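Local coordinates for putative ABC transporter, ATP-binding protein ComA (PDB 3K8U) that forms the C39-family peptidase domain of a putative ATP-binding-cassette transporter, with helices packed against an antiparallel sheet, at residues K7-I12 and Y33-L38; L22-K27 and Y97-G102; R39-T44 and K59-E64; A70-F75 and N106-G111; N78-P83 and A135-P140. One frame throughout, in Å; residues are numbered along the deposited sequence.

Contacts 2 and 4 are buried and joined by carbon contacts almost throughout, contact 2 joining helix 17-28 to strand 93-104 and contact 4 seating a turn on strand 107-112, its neighbour in the same antiparallel sheet. Contacts 1 and 3 share helix 35-41: its first turn rests on the N-terminal loop in a partly buried patch, whereas its C-terminal end meets the end of helix 51-60 at the surface, where a lysine joins in. Contact 5 lies between these extremes, with an aromatic edge against a buried carbonyl and a bridging water at strand 134-140. Contacts 3 and 4 stand farthest apart, their centres about 25 Å from each other.

Contact 1 of 5, residues K7-I12 and Y33-L38; sequences KLVPQI and YSIAYL
The side-chain nitrogen NE2 of Gln11 is gripped from its own loop, donating to the carbonyl of Asp13 and, weakly, to that of Thr14, while the CA of the same Gln11 lies 4.1 Å from Ile35 CD1. The amide end thus leads away from helix 35-41, towards Cys17 and His96, and Gln11 meets Ile35 through its CA, beside Pro10 O and Val9 CG1. Ile35 makes every approach from the helix side, through CD1 and CG1. With CD1 extended beyond CG1 (chi2 -179°), its terminal methyl reaches the loop and sits close to a main-chain oxygen, 3.2 Å between Ile35 CD1 and Pro10 O. Val9 and Ile35 lie alongside one another, pointing opposite ways, Val9 CG1 coming to 4.2 Å from Ile35 CD1. The helix start that carries Ile35 is fixed by Ser34 at the N-cap, whose OG accepts from Tyr37 N at 3.1 Å. Ile35 also touches Asp16. The chemistry is therefore one isoleucine methyl against a valine methyl, a main-chain CA and a carbonyl oxygen: no directional bond joins the two segments, and the loop's polar groups turn instead to helix 17-28, strand 93-104 and Pro113.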
# COMPACT_ATOMS: atom_id res chain seq x y z
N LYS A 7 -8.67 6.64 -4.67
CA LYS A 7 -7.73 6.69 -5.78
C LYS A 7 -6.69 5.58 -5.73
O LYS A 7 -6.04 5.36 -4.71
CB LYS A 7 -7.08 8.07 -5.86
CG LYS A 7 -8.05 9.17 -6.28
CD LYS A 7 -7.45 10.56 -6.19
CE LYS A 7 -7.31 11.02 -4.75
NZ LYS A 7 -6.86 12.44 -4.66
N LEU A 8 -6.58 4.85 -6.83
CA LEU A 8 -5.63 3.76 -6.94
C LEU A 8 -4.93 3.76 -8.29
O LEU A 8 -5.59 3.80 -9.33
CB LEU A 8 -6.32 2.41 -6.75
CG LEU A 8 -5.45 1.18 -7.04
CD1 LEU A 8 -4.50 0.91 -5.88
CD2 LEU A 8 -6.32 -0.01 -7.28
N VAL A 9 -3.61 3.74 -8.25
CA VAL A 9 -2.81 3.69 -9.46
C VAL A 9 -2.45 2.21 -9.61
O VAL A 9 -1.72 1.65 -8.78
CB VAL A 9 -1.52 4.53 -9.34
CG1 VAL A 9 -0.68 4.39 -10.60
CG2 VAL A 9 -1.86 6.00 -9.10
N PRO A 10 -3.03 1.53 -10.61
CA PRO A 10 -2.76 0.11 -10.83
C PRO A 10 -1.40 -0.16 -11.46
O PRO A 10 -0.79 0.73 -12.06
CB PRO A 10 -3.90 -0.31 -11.75
CG PRO A 10 -4.11 0.91 -12.59
CD PRO A 10 -4.02 2.04 -11.58
N GLN A 11 -0.89 -1.37 -11.26
CA GLN A 11 0.38 -1.77 -11.84
C GLN A 11 0.09 -2.41 -13.20
O GLN A 11 -1.05 -2.77 -13.51
CB GLN A 11 1.08 -2.80 -10.94
CG GLN A 11 0.40 -4.16 -10.89
CD GLN A 11 1.04 -5.11 -9.90
OE1 GLN A 11 0.45 -5.46 -8.89
NE2 GLN A 11 2.27 -5.54 -10.20
N ILE A 12 1.13 -2.51 -14.03
CA ILE A 12 1.03 -3.16 -15.33
C ILE A 12 2.11 -4.24 -15.30
O ILE A 12 1.81 -5.43 -15.45
CB ILE A 12 1.26 -2.19 -16.51
CG1 ILE A 12 0.20 -1.08 -16.49
CG2 ILE A 12 1.17 -2.95 -17.84
CD1 ILE A 12 0.40 0.00 -17.54
N TYR A 33 2.81 11.02 -9.37
CA TYR A 33 4.10 10.51 -9.80
C TYR A 33 3.90 9.23 -10.61
O TYR A 33 3.10 8.37 -10.25
CB TYR A 33 4.99 10.21 -8.59
CG TYR A 33 5.33 11.42 -7.76
CD1 TYR A 33 6.28 12.34 -8.20
CD2 TYR A 33 4.69 11.66 -6.54
CE1 TYR A 33 6.59 13.47 -7.44
CE2 TYR A 33 4.99 12.79 -5.78
CZ TYR A 33 5.94 13.68 -6.24
OH TYR A 33 6.24 14.80 -5.50
N SER A 34 4.65 9.12 -11.70
CA SER A 34 4.57 7.96 -12.57
C SER A 34 5.19 6.72 -11.95
O SER A 34 6.08 6.82 -11.10
CB SER A 34 5.29 8.24 -13.89
OG SER A 34 6.69 8.32 -13.69
N ILE A 35 4.73 5.56 -12.39
CA ILE A 35 5.25 4.29 -11.90
C ILE A 35 6.73 4.15 -12.27
O ILE A 35 7.54 3.73 -11.44
CB ILE A 35 4.43 3.10 -12.48
CG1 ILE A 35 3.08 3.01 -11.75
CG2 ILE A 35 5.20 1.79 -12.34
CD1 ILE A 35 2.21 1.86 -12.21
N ALA A 36 7.09 4.55 -13.49
CA ALA A 36 8.48 4.45 -13.94
C ALA A 36 9.41 5.26 -13.04
O ALA A 36 10.52 4.82 -12.73
CB ALA A 36 8.59 4.92 -15.40
N TYR A 37 8.95 6.44 -12.63
CA TYR A 37 9.74 7.31 -11.76
C TYR A 37 9.89 6.72 -10.36
O TYR A 37 11.00 6.68 -9.81
CB TYR A 37 9.08 8.69 -11.67
CG TYR A 37 9.77 9.68 -10.76
CD1 TYR A 37 11.02 10.20 -11.08
CD2 TYR A 37 9.14 10.13 -9.60
CE1 TYR A 37 11.64 11.14 -10.27
CE2 TYR A 37 9.75 11.08 -8.78
CZ TYR A 37 10.99 11.58 -9.12
OH TYR A 37 11.59 12.52 -8.31
N LEU A 38 8.79 6.25 -9.78
CA LEU A 38 8.82 5.67 -8.44
C LEU A 38 9.55 4.33 -8.41
O LEU A 38 10.14 3.98 -7.39
CB LEU A 38 7.40 5.53 -7.88
CG LEU A 38 6.68 6.86 -7.66
CD1 LEU A 38 5.31 6.62 -7.07
CD2 LEU A 38 7.50 7.76 -6.75

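Contact 2 of 5, residues L22-K27 and Y97-G102; sequences LASVAK and YYVVYG
Helix-on-sheet packing brings Ser24 and Val25 of helix 17-28 against Val99 of strand 93-104, the two local axes 9.0 Å apart and running 23° from parallel. Val99 points at the helix, and its two methyls divide the work. CG1 is anti to the backbone N (chi1 174°), which leaves CG2 beside that N and facing Ser24, with Val99 CG2 3.8 Å from Ser24 CB; Val99 CG1 lies 4.4 Å from Val25 CG2. The same CG1 lies 3.4 Å above one face of the Tyr101 ring two residues along the strand, near the rim. Tyr101 OH comes to 4.4 Å from Ser24 CB; its hydrogen bond goes to Lys7 O. Ser24 presents carbon to the strand: its OG is bonded to Val9 N and to Ala20 O of its own helix. Tyr101 and Gly102 form a classic beta bulge opposite Ile109 of strand 107-112. Helix 17-28 thus lies on the central strands, with Val25 also on Ile85 of strand 84-90 and Leu22 turned to helix 51-60.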
# COMPACT_ATOMS: atom_id res chain seq x y z
N LEU A 22 2.60 3.31 -3.67
CA LEU A 22 3.18 4.59 -3.30
C LEU A 22 2.56 5.70 -4.14
O LEU A 22 2.19 6.75 -3.61
CB LEU A 22 4.71 4.58 -3.46
CG LEU A 22 5.45 5.87 -3.10
CD1 LEU A 22 5.09 6.33 -1.69
CD2 LEU A 22 6.95 5.66 -3.23
N ALA A 23 2.41 5.46 -5.44
CA ALA A 23 1.80 6.44 -6.33
C ALA A 23 0.35 6.71 -5.91
O ALA A 23 -0.13 7.85 -5.95
CB ALA A 23 1.84 5.95 -7.78
N SER A 24 -0.34 5.66 -5.47
CA SER A 24 -1.73 5.76 -5.03
C SER A 24 -1.88 6.69 -3.83
O SER A 24 -2.72 7.59 -3.84
CB SER A 24 -2.29 4.38 -4.69
OG SER A 24 -2.25 3.51 -5.82
N VAL A 25 -1.07 6.46 -2.80
CA VAL A 25 -1.11 7.28 -1.59
C VAL A 25 -0.71 8.72 -1.91
O VAL A 25 -1.38 9.66 -1.47
CB VAL A 25 -0.20 6.70 -0.49
CG1 VAL A 25 -0.12 7.66 0.70
CG2 VAL A 25 -0.73 5.35 -0.03
N ALA A 26 0.35 8.88 -2.70
CA ALA A 26 0.81 10.21 -3.08
C ALA A 26 -0.29 10.98 -3.79
O ALA A 26 -0.47 12.18 -3.56
CB ALA A 26 2.05 10.10 -3.96
N LYS A 27 -1.05 10.29 -4.63
CA LYS A 27 -2.15 10.89 -5.38
C LYS A 27 -3.26 11.38 -4.45
O LYS A 27 -3.93 12.37 -4.73
CB LYS A 27 -2.71 9.89 -6.40
CG LYS A 27 -3.62 10.52 -7.45
CD LYS A 27 -3.95 9.55 -8.57
CE LYS A 27 -4.74 10.25 -9.67
NZ LYS A 27 -5.02 9.36 -10.83
N TYR A 97 1.62 -5.56 -2.13
CA TYR A 97 1.10 -4.61 -1.16
C TYR A 97 -0.28 -4.12 -1.56
O TYR A 97 -0.64 -4.18 -2.74
CB TYR A 97 2.01 -3.36 -1.07
CG TYR A 97 3.45 -3.65 -0.70
CD1 TYR A 97 3.88 -3.55 0.62
CD2 TYR A 97 4.37 -4.02 -1.68
CE1 TYR A 97 5.20 -3.83 0.96
CE2 TYR A 97 5.69 -4.30 -1.34
CZ TYR A 97 6.10 -4.21 -0.03
OH TYR A 97 7.40 -4.50 0.30
N TYR A 98 -1.04 -3.64 -0.58
CA TYR A 98 -2.36 -3.07 -0.82
C TYR A 98 -2.37 -1.70 -0.19
O TYR A 98 -1.53 -1.38 0.67
CB TYR A 98 -3.47 -3.81 -0.06
CG TYR A 98 -3.82 -5.22 -0.46
CD1 TYR A 98 -3.52 -5.72 -1.73
CD2 TYR A 98 -4.50 -6.05 0.43
CE1 TYR A 98 -3.90 -7.02 -2.09
CE2 TYR A 98 -4.88 -7.34 0.09
CZ TYR A 98 -4.58 -7.82 -1.17
OH TYR A 98 -4.96 -9.09 -1.50
N VAL A 99 -3.32 -0.88 -0.62
CA VAL A 99 -3.54 0.41 -0.02
C VAL A 99 -4.80 0.12 0.81
O VAL A 99 -5.65 -0.65 0.36
CB VAL A 99 -3.88 1.50 -1.05
CG1 VAL A 99 -4.25 2.79 -0.34
CG2 VAL A 99 -2.69 1.74 -1.99
N VAL A 100 -4.87 0.63 2.03
CA VAL A 100 -6.07 0.41 2.84
C VAL A 100 -6.75 1.77 2.96
O VAL A 100 -6.16 2.73 3.45
CB VAL A 100 -5.75 -0.17 4.24
CG1 VAL A 100 -7.04 -0.37 5.03
CG2 VAL A 100 -5.04 -1.51 4.10
N TYR A 101 -7.98 1.85 2.46
CA TYR A 101 -8.75 3.09 2.45
C TYR A 101 -9.71 3.27 3.61
O TYR A 101 -10.05 4.40 3.96
CB TYR A 101 -9.55 3.19 1.15
CG TYR A 101 -8.69 3.16 -0.09
CD1 TYR A 101 -7.95 4.27 -0.47
CD2 TYR A 101 -8.64 2.02 -0.88
CE1 TYR A 101 -7.16 4.24 -1.62
CE2 TYR A 101 -7.86 1.98 -2.02
CZ TYR A 101 -7.12 3.09 -2.39
OH TYR A 101 -6.34 3.02 -3.51
N GLY A 102 -10.18 2.17 4.17
CA GLY A 102 -11.11 2.26 5.28
C GLY A 102 -11.66 0.92 5.70
O GLY A 102 -11.19 -0.12 5.24

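Contact 3 of 5, residues R39-T44 and K59-E64; sequences RELSKT and KKLGFE
Two helix ends face each other here, the C-terminus of helix 35-41 and that of helix 51-60, with the CA atoms of Leu41 and Lys60 7.8 Å apart. Each helix is closed by a Schellman motif, Lys43 and Gly62 taking the positive phi. Lys60 spans the gap with a chain extended beyond CG and gives its NZ to the carbonyl oxygen of Leu41, at 3.3 Å; the approach lies in the carbonyl plane on a lone pair, with a C=O to donor angle of 137°. Along the way the Lys60 CD passes 4.3 Å from Leu41 CG, so the aliphatic part of the lysine rests on the leucine. Lys43 crosses Lys60 at about a right angle, and a single bend at its end (chi4 58°) leaves Lys43 NZ 3.5 Å from Lys60 NZ. Two donors meet there and cannot bond to each other; the helix-end carbonyl probably offsets part of this repulsion, and both lysines are exposed to solvent. Beneath them Leu41 CD2 meets Leu61 CD2 at 3.8 Å, the two side chains crossing obliquely. Leu41 continues inward onto Ala57 and Leu61 onto Leu22; Leu61 also touches Tyr33. The arrangement is a junction of two Schellman-capped helix ends, with the leucines on the inner side of a surface contact and a lysine reaching a C-terminal carbonyl outside.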
# COMPACT_ATOMS: atom_id res chain seq x y z
N ARG A 39 9.53 3.61 -9.53
CA ARG A 39 10.22 2.33 -9.63
C ARG A 39 11.71 2.58 -9.42
O ARG A 39 12.39 1.83 -8.72
CB ARG A 39 9.98 1.70 -11.00
CG ARG A 39 10.56 0.30 -11.17
CD ARG A 39 10.55 -0.15 -12.62
NE ARG A 39 9.20 -0.15 -13.20
CZ ARG A 39 8.83 0.55 -14.27
NH1 ARG A 39 9.71 1.32 -14.90
NH2 ARG A 39 7.60 0.45 -14.72
N GLU A 40 12.20 3.65 -10.04
CA GLU A 40 13.61 4.02 -9.93
C GLU A 40 13.95 4.54 -8.53
O GLU A 40 14.96 4.14 -7.95
CB GLU A 40 13.95 5.07 -11.00
CG GLU A 40 15.36 5.68 -10.91
CD GLU A 40 16.47 4.64 -10.94
OE1 GLU A 40 16.30 3.58 -11.58
OE2 GLU A 40 17.54 4.90 -10.34
N LEU A 41 13.09 5.39 -7.98
CA LEU A 41 13.29 5.96 -6.65
C LEU A 41 13.26 4.93 -5.52
O LEU A 41 13.93 5.11 -4.50
CB LEU A 41 12.26 7.04 -6.37
CG LEU A 41 12.69 8.50 -6.49
CD1 LEU A 41 13.17 8.79 -7.91
CD2 LEU A 41 11.53 9.41 -6.11
N SER A 42 12.47 3.88 -5.70
CA SER A 42 12.34 2.83 -4.68
C SER A 42 13.31 1.67 -4.88
O SER A 42 13.25 0.68 -4.14
CB SER A 42 10.90 2.31 -4.64
OG SER A 42 10.54 1.74 -5.88
N LYS A 43 14.17 1.77 -5.89
CA LYS A 43 15.15 0.72 -6.20
C LYS A 43 14.49 -0.63 -6.50
O LYS A 43 15.02 -1.69 -6.18
CB LYS A 43 16.17 0.58 -5.05
CG LYS A 43 17.04 1.82 -4.85
CD LYS A 43 17.99 1.65 -3.67
CE LYS A 43 18.98 2.80 -3.58
NZ LYS A 43 18.31 4.13 -3.46
N THR A 44 13.32 -0.56 -7.13
CA THR A 44 12.55 -1.75 -7.49
C THR A 44 13.28 -2.59 -8.54
O THR A 44 13.72 -2.06 -9.56
CB THR A 44 11.16 -1.36 -8.04
OG1 THR A 44 10.44 -0.66 -7.02
CG2 THR A 44 10.38 -2.59 -8.47
N LYS A 59 10.20 9.13 1.47
CA LYS A 59 10.98 10.18 2.14
C LYS A 59 11.59 11.15 1.13
O LYS A 59 11.68 12.35 1.39
CB LYS A 59 12.07 9.57 3.02
CG LYS A 59 11.56 8.91 4.30
CD LYS A 59 12.71 8.41 5.16
CE LYS A 59 12.22 7.79 6.46
NZ LYS A 59 11.54 8.78 7.35
N LYS A 60 12.01 10.62 -0.02
CA LYS A 60 12.59 11.44 -1.08
C LYS A 60 11.49 12.31 -1.69
O LYS A 60 11.78 13.36 -2.28
CB LYS A 60 13.21 10.56 -2.17
CG LYS A 60 14.42 9.75 -1.73
CD LYS A 60 14.89 8.86 -2.87
CE LYS A 60 16.05 7.97 -2.46
NZ LYS A 60 16.42 7.03 -3.56
N LEU A 61 10.24 11.87 -1.57
CA LEU A 61 9.11 12.61 -2.10
C LEU A 61 8.63 13.69 -1.12
O LEU A 61 7.70 14.43 -1.42
CB LEU A 61 7.95 11.67 -2.41
CG LEU A 61 8.14 10.59 -3.48
CD1 LEU A 61 6.87 9.76 -3.58
CD2 LEU A 61 8.46 11.23 -4.83
N GLY A 62 9.27 13.76 0.04
CA GLY A 62 8.91 14.75 1.04
C GLY A 62 7.81 14.30 1.99
O GLY A 62 7.09 15.13 2.55
N PHE A 63 7.67 12.99 2.18
CA PHE A 63 6.66 12.46 3.08
C PHE A 63 7.28 11.97 4.38
O PHE A 63 8.39 11.44 4.39
CB PHE A 63 5.91 11.28 2.44
CG PHE A 63 4.92 11.68 1.39
CD1 PHE A 63 3.64 12.09 1.75
CD2 PHE A 63 5.26 11.63 0.04
CE1 PHE A 63 2.71 12.45 0.77
CE2 PHE A 63 4.34 11.99 -0.94
CZ PHE A 63 3.06 12.40 -0.57
N GLU A 64 6.58 12.20 5.48
CA GLU A 64 7.03 11.73 6.79
C GLU A 64 6.52 10.29 6.80
O GLU A 64 5.34 10.04 6.52
CB GLU A 64 6.37 12.54 7.90
CG GLU A 64 6.84 12.16 9.29
CD GLU A 64 6.22 13.03 10.38
OE1 GLU A 64 5.37 12.51 11.14
OE2 GLU A 64 6.59 14.22 10.47

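Contact 4 of 5, residues A70-F75 and N106-G111; sequences ADMTLF and NQLIIG
A short 3-10 segment, residues 72-75, sits over strand 107-112, the CA atoms of Phe75 and Leu108 being 8.6 Å apart. Leu108 points from the strand at the turn and meets the aromatic ring with both methyls. Its CD2 lies over one face of Phe75 in a CH-pi contact, 3.9 Å from the ring centroid and 22° off the normal, somewhat offset toward the CD1 side. The other branch leans across the far part of the ring, where Leu108 CD1 is 3.9 Å from Phe75 CZ. Met72 closes on the same methyl from the side: bends at chi2 and chi3 curl its chain back, and Met72 CE ends 4.1 Å from Leu108 CD1. Phe127 of helix 124-130 touches both Met72 and Leu108, and Phe75 also rests on Val100 and Tyr82. Asp71 helps to fix the turn, together with the backbone bonds from Leu74 N to Asp71 O and from Phe75 N to Met72 O. Its OD1 takes two donors: Thr73 N at 2.9 Å on the anti lone pair, and Thr73 OG1, 2.6 Å from the same Asp71 OD1, on the syn lone pair. The backbone half of that pair makes an Asx turn. An Asx turn leading into a 3-10 segment thus seats a methionine and a phenylalanine on one face of the antiparallel sheet.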
# COMPACT_ATOMS: atom_id res chain seq x y z
N ALA A 70 1.63 -4.36 13.15
CA ALA A 70 0.34 -4.27 13.82
C ALA A 70 -0.47 -5.55 13.69
O ALA A 70 0.01 -6.56 13.18
CB ALA A 70 -0.44 -3.10 13.24
N ASP A 71 -1.69 -5.51 14.22
CA ASP A 71 -2.61 -6.64 14.15
C ASP A 71 -3.99 -6.09 13.78
O ASP A 71 -4.15 -4.88 13.62
CB ASP A 71 -2.63 -7.42 15.47
CG ASP A 71 -2.94 -6.54 16.67
OD1 ASP A 71 -4.01 -5.91 16.68
OD2 ASP A 71 -2.11 -6.47 17.60
N MET A 72 -4.98 -6.96 13.69
CA MET A 72 -6.32 -6.52 13.30
C MET A 72 -7.06 -5.53 14.20
O MET A 72 -8.01 -4.88 13.76
CB MET A 72 -7.20 -7.71 12.95
CG MET A 72 -6.71 -8.51 11.73
SD MET A 72 -6.63 -7.55 10.19
CE MET A 72 -8.37 -7.40 9.79
N THR A 73 -6.62 -5.36 15.45
CA THR A 73 -7.27 -4.41 16.36
C THR A 73 -7.05 -2.99 15.85
O THR A 73 -7.73 -2.05 16.25
CB THR A 73 -6.74 -4.50 17.80
OG1 THR A 73 -5.38 -4.05 17.85
CG2 THR A 73 -6.83 -5.93 18.32
N LEU A 74 -6.07 -2.84 14.96
CA LEU A 74 -5.75 -1.55 14.37
C LEU A 74 -7.00 -0.93 13.76
O LEU A 74 -7.25 0.26 13.90
CB LEU A 74 -4.69 -1.75 13.27
CG LEU A 74 -4.20 -0.51 12.53
CD1 LEU A 74 -3.42 0.39 13.49
CD2 LEU A 74 -3.32 -0.94 11.35
N PHE A 75 -7.83 -1.77 13.14
CA PHE A 75 -9.05 -1.30 12.49
C PHE A 75 -10.20 -0.93 13.41
O PHE A 75 -11.21 -0.36 12.96
CB PHE A 75 -9.46 -2.30 11.40
CG PHE A 75 -8.37 -2.56 10.40
CD1 PHE A 75 -8.03 -1.59 9.46
CD2 PHE A 75 -7.64 -3.74 10.44
CE1 PHE A 75 -6.96 -1.79 8.59
CE2 PHE A 75 -6.57 -3.95 9.57
CZ PHE A 75 -6.23 -2.96 8.64
N ASN A 106 -17.66 -5.90 8.75
CA ASN A 106 -16.66 -6.94 8.93
C ASN A 106 -15.76 -6.95 7.68
O ASN A 106 -15.16 -7.97 7.34
CB ASN A 106 -17.35 -8.30 9.12
CG ASN A 106 -16.38 -9.41 9.48
OD1 ASN A 106 -15.52 -9.25 10.35
ND2 ASN A 106 -16.52 -10.55 8.81
N GLN A 107 -15.69 -5.81 7.00
CA GLN A 107 -14.89 -5.69 5.79
C GLN A 107 -14.01 -4.45 5.74
O GLN A 107 -14.26 -3.45 6.42
CB GLN A 107 -15.78 -5.71 4.54
CG GLN A 107 -16.53 -7.01 4.32
CD GLN A 107 -17.01 -7.17 2.90
OE1 GLN A 107 -16.61 -8.09 2.19
NE2 GLN A 107 -17.87 -6.25 2.46
N LEU A 108 -12.96 -4.54 4.94
CA LEU A 108 -12.02 -3.44 4.74
C LEU A 108 -12.10 -3.03 3.28
O LEU A 108 -12.39 -3.86 2.42
CB LEU A 108 -10.59 -3.90 5.04
CG LEU A 108 -10.29 -4.40 6.45
CD1 LEU A 108 -8.87 -4.90 6.52
CD2 LEU A 108 -10.51 -3.27 7.43
N ILE A 109 -11.87 -1.75 3.00
CA ILE A 109 -11.87 -1.27 1.63
C ILE A 109 -10.38 -1.20 1.28
O ILE A 109 -9.63 -0.45 1.90
CB ILE A 109 -12.49 0.13 1.50
CG1 ILE A 109 -13.90 0.14 2.09
CG2 ILE A 109 -12.53 0.55 0.03
CD1 ILE A 109 -14.52 1.51 2.15
N ILE A 110 -9.95 -2.03 0.33
CA ILE A 110 -8.55 -2.04 -0.06
C ILE A 110 -8.32 -1.73 -1.53
O ILE A 110 -9.23 -1.82 -2.36
CB ILE A 110 -7.88 -3.40 0.29
CG1 ILE A 110 -8.55 -4.56 -0.46
CG2 ILE A 110 -7.94 -3.65 1.81
CD1 ILE A 110 -7.75 -5.07 -1.64
N GLY A 111 -7.08 -1.34 -1.84
CA GLY A 111 -6.71 -1.03 -3.20
C GLY A 111 -5.57 -1.95 -3.59
O GLY A 111 -4.47 -1.87 -3.05

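Contact 5 of 5, residues N78-P83 and A135-P140; sequences NDLTYP and AIFLAP
Phe137 leaves strand 134-140 with CG anti to the carbonyl carbon (chi1 -69°), and this swings its ring from CB towards Leu80 and Thr81. The first ring atom to meet the loop is Phe137 CD1, 4.0 Å from Thr81 O and 4.1 Å from Thr81 OG1. One atom further, Phe137 CE1 has Thr81 O at 3.7 Å, an oxygen that lies in the plane of the ring, against its edge. The same Phe137 CE1 meets Leu80 CD1 at 3.9 Å, and at the tip Phe137 CZ touches this Leu80 CD1 methyl at 4.0 Å, the leucine lying roughly square to the phenylalanine. Thr81 O is buried here without a hydrogen-bonding partner in the model, and the slightly positive hydrogens of the aromatic rim probably offer it modest compensation. Phe137 also stacks on the ring of Phe84 and leans on Arg66 and Ile68 of strand 63-69. Beyond the cis peptide before Pro83, a water joins the two backbones: it donates to Pro83 O, at 2.6 Å from the water oxygen, and accepts from Leu138 N, at 2.8 Å from it. Ile136 pairs directly with Ile85 of strand 84-90, and the water just beyond is consistent with a water-bridged continuation of the antiparallel pairing of strands 84-90 and 134-140.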
# COMPACT_ATOMS: atom_id res chain seq x y z
N ASN A 78 -10.77 4.16 16.24
CA ASN A 78 -11.51 5.20 15.52
C ASN A 78 -10.73 6.41 15.02
O ASN A 78 -11.19 7.12 14.12
CB ASN A 78 -12.73 5.64 16.33
CG ASN A 78 -13.73 4.51 16.55
OD1 ASN A 78 -13.78 3.55 15.77
ND2 ASN A 78 -14.53 4.62 17.60
N ASP A 79 -9.55 6.66 15.58
CA ASP A 79 -8.72 7.79 15.15
C ASP A 79 -7.69 7.38 14.09
O ASP A 79 -6.80 8.16 13.75
CB ASP A 79 -8.01 8.42 16.35
CG ASP A 79 -8.93 9.26 17.22
OD1 ASP A 79 -10.10 9.51 16.84
OD2 ASP A 79 -8.47 9.69 18.30
N LEU A 80 -7.82 6.16 13.56
CA LEU A 80 -6.90 5.66 12.55
C LEU A 80 -6.93 6.54 11.29
O LEU A 80 -8.00 6.92 10.82
CB LEU A 80 -7.24 4.22 12.18
CG LEU A 80 -6.30 3.49 11.22
CD1 LEU A 80 -4.89 3.46 11.79
CD2 LEU A 80 -6.80 2.08 10.98
N THR A 81 -5.76 6.90 10.79
CA THR A 81 -5.68 7.74 9.60
C THR A 81 -5.48 6.91 8.34
O THR A 81 -4.53 6.13 8.24
CB THR A 81 -4.53 8.76 9.69
OG1 THR A 81 -3.28 8.08 9.86
CG2 THR A 81 -4.75 9.72 10.85
N TYR A 82 -6.42 7.06 7.41
CA TYR A 82 -6.38 6.36 6.13
C TYR A 82 -6.00 7.41 5.08
O TYR A 82 -6.24 8.60 5.28
CB TYR A 82 -7.75 5.79 5.79
CG TYR A 82 -8.24 4.69 6.71
CD1 TYR A 82 -7.83 3.37 6.53
CD2 TYR A 82 -9.14 4.97 7.74
CE1 TYR A 82 -8.31 2.35 7.35
CE2 TYR A 82 -9.62 3.96 8.57
CZ TYR A 82 -9.21 2.65 8.36
OH TYR A 82 -9.71 1.65 9.16
N PRO A 83 -5.40 6.98 3.96
CA PRO A 83 -5.06 5.59 3.64
C PRO A 83 -3.63 5.26 4.06
O PRO A 83 -2.86 6.14 4.44
CB PRO A 83 -5.19 5.58 2.12
CG PRO A 83 -4.58 6.91 1.76
CD PRO A 83 -5.16 7.86 2.80
N ALA A 135 2.61 -2.34 8.33
CA ALA A 135 1.82 -1.22 7.82
C ALA A 135 2.75 -0.01 7.69
O ALA A 135 3.58 0.24 8.57
CB ALA A 135 0.67 -0.89 8.78
N ILE A 136 2.64 0.69 6.57
CA ILE A 136 3.46 1.86 6.32
C ILE A 136 2.54 3.06 6.20
O ILE A 136 1.64 3.08 5.35
CB ILE A 136 4.31 1.71 5.03
CG1 ILE A 136 5.23 0.50 5.15
CG2 ILE A 136 5.14 2.98 4.77
CD1 ILE A 136 5.91 0.09 3.86
N PHE A 137 2.74 4.03 7.09
CA PHE A 137 1.95 5.26 7.12
C PHE A 137 2.78 6.42 6.57
O PHE A 137 3.95 6.57 6.91
CB PHE A 137 1.51 5.57 8.55
CG PHE A 137 0.49 4.59 9.10
CD1 PHE A 137 -0.86 4.90 9.06
CD2 PHE A 137 0.89 3.37 9.62
CE1 PHE A 137 -1.81 4.00 9.53
CE2 PHE A 137 -0.05 2.46 10.09
CZ PHE A 137 -1.40 2.77 10.05
N LEU A 138 2.16 7.22 5.71
CA LEU A 138 2.83 8.37 5.10
C LEU A 138 2.03 9.64 5.37
O LEU A 138 0.80 9.62 5.43
CB LEU A 138 2.96 8.19 3.59
CG LEU A 138 3.46 6.86 3.03
CD1 LEU A 138 3.52 6.96 1.52
CD2 LEU A 138 4.81 6.50 3.59
N ALA A 139 2.74 10.76 5.50
CA ALA A 139 2.10 12.05 5.75
C ALA A 139 2.97 13.18 5.21
O ALA A 139 4.19 13.15 5.36
CB ALA A 139 1.86 12.23 7.24
N PRO A 140 2.35 14.17 4.55
CA PRO A 140 3.10 15.31 4.00
C PRO A 140 3.74 16.12 5.12
O PRO A 140 3.06 16.50 6.08
CB PRO A 140 2.01 16.12 3.29
CG PRO A 140 1.02 15.08 2.89
CD PRO A 140 0.94 14.23 4.14
O HOH W 1 -0.44 7.10 4.76